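Local atomic coordinates of HIT family hydrolase (PDB entry 6D6J), a protein that binds a zinc ion and, as a member of the histidine triad (HIT) family, probably acts as a hydrolase on nucleotide-like substrates. Residues B[11-16]-B[101-106]. Numbering follows the deposited sequence. Where two conformers were deposited one is given.
With ZN (zinc ion), chain G.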
ATOM      1  N   CYS B  11       6.393  -3.773 -21.855  1.00 16.96           N
ATOM      2  CA  CYS B  11       6.297  -3.389 -20.447  1.00 12.16           C
ATOM      3  C   CYS B  11       7.682  -3.425 -19.800  1.00  9.70           C
ATOM      4  O   CYS B  11       8.351  -4.460 -19.810  1.00  9.60           O
ATOM      5  CB  CYS B  11       5.352  -4.346 -19.727  1.00  9.21           C
ATOM      6  SG  CYS B  11       5.352  -4.112 -17.929  1.00  7.96           S
ATOM      7  N   LEU B  12       8.101  -2.299 -19.209  1.00  9.00           N
ATOM      8  CA  LEU B  12       9.430  -2.214 -18.605  1.00  8.89           C
ATOM      9  C   LEU B  12       9.610  -3.239 -17.492  1.00  7.99           C
ATOM     10  O   LEU B  12      10.682  -3.850 -17.360  1.00  8.83           O
ATOM     11  CB  LEU B  12       9.627  -0.809 -18.038  1.00 10.80           C
ATOM     12  CG  LEU B  12      10.969  -0.526 -17.368  1.00 13.52           C
ATOM     13  CD1 LEU B  12      12.047  -0.548 -18.418  1.00 15.48           C
ATOM     14  CD2 LEU B  12      10.956   0.829 -16.680  1.00 14.57           C
ATOM     15  N   PHE B  13       8.579  -3.438 -16.667  1.00  7.48           N
ATOM     16  CA  PHE B  13       8.740  -4.341 -15.536  1.00  7.62           C
ATOM     17  C   PHE B  13       8.707  -5.799 -15.956  1.00  7.40           C
ATOM     18  O   PHE B  13       9.396  -6.618 -15.335  1.00  7.68           O
ATOM     19  CB  PHE B  13       7.711  -4.029 -14.451  1.00  7.58           C
ATOM     20  CG  PHE B  13       7.982  -2.732 -13.704  1.00  7.29           C
ATOM     21  CD1 PHE B  13       9.110  -1.962 -13.970  1.00  8.13           C
ATOM     22  CD2 PHE B  13       7.090  -2.278 -12.756  1.00  8.03           C
ATOM     23  CE1 PHE B  13       9.350  -0.774 -13.273  1.00  8.67           C
ATOM     24  CE2 PHE B  13       7.322  -1.078 -12.063  1.00  8.96           C
ATOM     25  CZ  PHE B  13       8.451  -0.328 -12.323  1.00  9.50           C
ATOM     26  N   CYS B  14       7.956  -6.141 -17.016  1.00  7.19           N
ATOM     27  CA  CYS B  14       8.081  -7.483 -17.569  1.00  7.89           C
ATOM     28  C   CYS B  14       9.488  -7.711 -18.096  1.00  7.44           C
ATOM     29  O   CYS B  14      10.068  -8.786 -17.901  1.00  8.73           O
ATOM     30  CB  CYS B  14       7.043  -7.706 -18.670  1.00  8.20           C
ATOM     31  SG  CYS B  14       5.355  -8.046 -18.056  1.00  7.73           S
ATOM     32  N   LYS B  15      10.066  -6.704 -18.755  1.00  7.51           N
ATOM     33  CA  LYS B  15      11.434  -6.852 -19.242  1.00  8.24           C
ATOM     34  C   LYS B  15      12.416  -7.078 -18.103  1.00  8.15           C
ATOM     35  O   LYS B  15      13.322  -7.922 -18.218  1.00  9.06           O
ATOM     36  CB  LYS B  15      11.836  -5.648 -20.084  1.00 10.30           C
ATOM     37  CG  LYS B  15      11.122  -5.591 -21.431  1.00 13.41           C
ATOM     38  CD  LYS B  15      11.528  -4.340 -22.197  1.00 17.18           C
ATOM     39  CE  LYS B  15      10.723  -4.153 -23.476  1.00 20.85           C
ATOM     40  NZ  LYS B  15      10.998  -2.830 -24.108  1.00 23.28           N
ATOM     41  N   ILE B  16      12.259  -6.342 -16.996  1.00  8.33           N
ATOM     42  CA  ILE B  16      13.107  -6.567 -15.830  1.00  8.44           C
ATOM     43  C   ILE B  16      12.898  -7.974 -15.292  1.00  8.63           C
ATOM     44  O   ILE B  16      13.860  -8.686 -14.984  1.00  9.91           O
ATOM     45  CB  ILE B  16      12.842  -5.491 -14.761  1.00  8.71           C
ATOM     46  CG1 ILE B  16      13.378  -4.134 -15.257  1.00  9.02           C
ATOM     47  CG2 ILE B  16      13.482  -5.877 -13.422  1.00  9.54           C
ATOM     48  CD1 ILE B  16      13.046  -2.937 -14.361  1.00  9.67           C
ATOM     49  N   GLN B 101       0.970   6.813 -11.088  1.00  6.54           N
ATOM     50  CA  GLN B 101       1.482   5.624 -11.755  1.00  7.56           C
ATOM     51  C   GLN B 101       1.992   5.984 -13.142  1.00  9.91           C
ATOM     52  O   GLN B 101       1.293   6.644 -13.909  1.00 11.46           O
ATOM     53  CB  GLN B 101       0.372   4.574 -11.871  1.00  6.69           C
ATOM     54  CG  GLN B 101       0.870   3.280 -12.502  1.00  6.91           C
ATOM     55  CD  GLN B 101      -0.121   2.136 -12.437  1.00  5.96           C
ATOM     56  OE1 GLN B 101      -1.294   2.313 -12.085  1.00  6.25           O
ATOM     57  NE2 GLN B 101       0.354   0.942 -12.762  1.00  6.78           N
ATOM     58  N   GLU B 102       3.200   5.543 -13.467  1.00 11.75           N
ATOM     59  CA  GLU B 102       3.757   5.750 -14.805  1.00 14.32           C
ATOM     60  C   GLU B 102       4.004   4.456 -15.558  1.00 12.43           C
ATOM     61  O   GLU B 102       3.856   4.417 -16.790  1.00 13.62           O
ATOM     62  CB  GLU B 102       5.076   6.531 -14.713  1.00 17.96           C
ATOM     63  N   VAL B 103       4.393   3.394 -14.856  1.00 10.50           N
ATOM     64  CA  VAL B 103       4.621   2.085 -15.449  1.00  9.00           C
ATOM     65  C   VAL B 103       3.391   1.247 -15.153  1.00  7.23           C
ATOM     66  O   VAL B 103       3.011   1.072 -13.984  1.00  6.96           O
ATOM     67  CB  VAL B 103       5.892   1.422 -14.890  1.00  9.32           C
ATOM     68  CG1 VAL B 103       6.054   0.019 -15.463  1.00  9.50           C
ATOM     69  CG2 VAL B 103       7.116   2.256 -15.222  1.00 10.82           C
ATOM     70  N   TYR B 104       2.776   0.720 -16.212  1.00  7.49           N
ATOM     71  CA  TYR B 104       1.494   0.017 -16.109  1.00  6.77           C
ATOM     72  C   TYR B 104       1.687  -1.490 -15.882  1.00  6.16           C
ATOM     73  O   TYR B 104       1.228  -2.352 -16.625  1.00  6.97           O
ATOM     74  CB  TYR B 104       0.562   0.397 -17.270  1.00  7.40           C
ATOM     75  CG  TYR B 104       0.011   1.769 -16.983  1.00  8.13           C
ATOM     76  CD1 TYR B 104       0.709   2.919 -17.330  1.00  9.53           C
ATOM     77  CD2 TYR B 104      -1.140   1.915 -16.222  1.00  8.42           C
ATOM     78  CE1 TYR B 104       0.233   4.179 -16.970  1.00 10.58           C
ATOM     79  CE2 TYR B 104      -1.622   3.141 -15.874  1.00  9.59           C
ATOM     80  CZ  TYR B 104      -0.947   4.274 -16.247  1.00 10.67           C
ATOM     81  OH  TYR B 104      -1.454   5.495 -15.869  1.00 13.62           O
ATOM     82  N   HIS B 105       2.381  -1.781 -14.777  1.00  6.09           N
ATOM     83  CA  HIS B 105       2.542  -3.121 -14.214  1.00  5.28           C
ATOM     84  C   HIS B 105       2.585  -2.877 -12.714  1.00  5.39           C
ATOM     85  O   HIS B 105       3.402  -2.073 -12.255  1.00  6.56           O
ATOM     86  CB  HIS B 105       3.857  -3.720 -14.724  1.00  6.00           C
ATOM     87  CG  HIS B 105       4.141  -5.120 -14.258  1.00  5.69           C
ATOM     88  ND1 HIS B 105       4.512  -6.127 -15.132  1.00  5.47           N
ATOM     89  CD2 HIS B 105       4.196  -5.662 -13.015  1.00  6.34           C
ATOM     90  CE1 HIS B 105       4.763  -7.230 -14.445  1.00  5.71           C
ATOM     91  NE2 HIS B 105       4.596  -6.972 -13.158  1.00  5.82           N
ATOM     92  N   ILE B 106       1.690  -3.515 -11.951  1.00  5.31           N
ATOM     93  CA  ILE B 106       1.552  -3.140 -10.548  0.59  5.49           C
ATOM     94  C   ILE B 106       2.880  -3.276  -9.811  1.00  5.29           C
ATOM     95  O   ILE B 106       3.691  -4.180 -10.065  1.00  5.74           O
ATOM     96  CB  ILE B 106       0.397  -3.862  -9.828  0.59  6.50           C
ATOM     97  CG1 ILE B 106       0.570  -5.375  -9.851  0.59  6.16           C
ATOM     98  CG2 ILE B 106      -0.930  -3.486 -10.431  0.59  8.23           C
ATOM     99  CD1 ILE B 106      -0.464  -6.089  -8.994  0.59  7.17           C
TER
HETATM  100 ZN    ZN G 200       4.470  -6.107 -17.217  0.93  7.24          ZN
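C11 SG is gripped by zinc, at 2.3 Å, which it shares with H105 ND1 across the contact, and by the backbone N-H of C14, N to SG 3.4 Å, in a nearly straight bond (164°). In this HIT-family fold the metal ties the start of helix 12-17 to the loop before strand 108-112, in a Cys2His2 site with a CxxC pair. C11 is the N-cap of that helix, and its SG stands anti to the backbone N (chi1 171°), where it can serve helix end and metal together. That N-H would be expected to ease the negative charge of a thiolate. C14 SG also binds zinc at 2.3 Å; H105 ND1 supplies the third ligand at 2.1 Å, and H53 completes the set. Histidine suits its place because its two nitrogens do different work: ND1 holds the metal while NE2 bonds to the carbonyl oxygen of P50, fixing the ring's rotation. C14 SG lies at the imidazole edge, in its plane, whereas F13 CB packs over one face, 3.7 Å from H105 CG. Phenylalanine offers a flat apolar surface near H107, the predicted catalytic histidine, whose ring it meets edge-to-face. The compact apolar side chain of V103 sets its CG1 methyl over the centre of one face of the F13 ring in a CH-pi contact, 3.6 Å from the ring centroid and 7° off the normal.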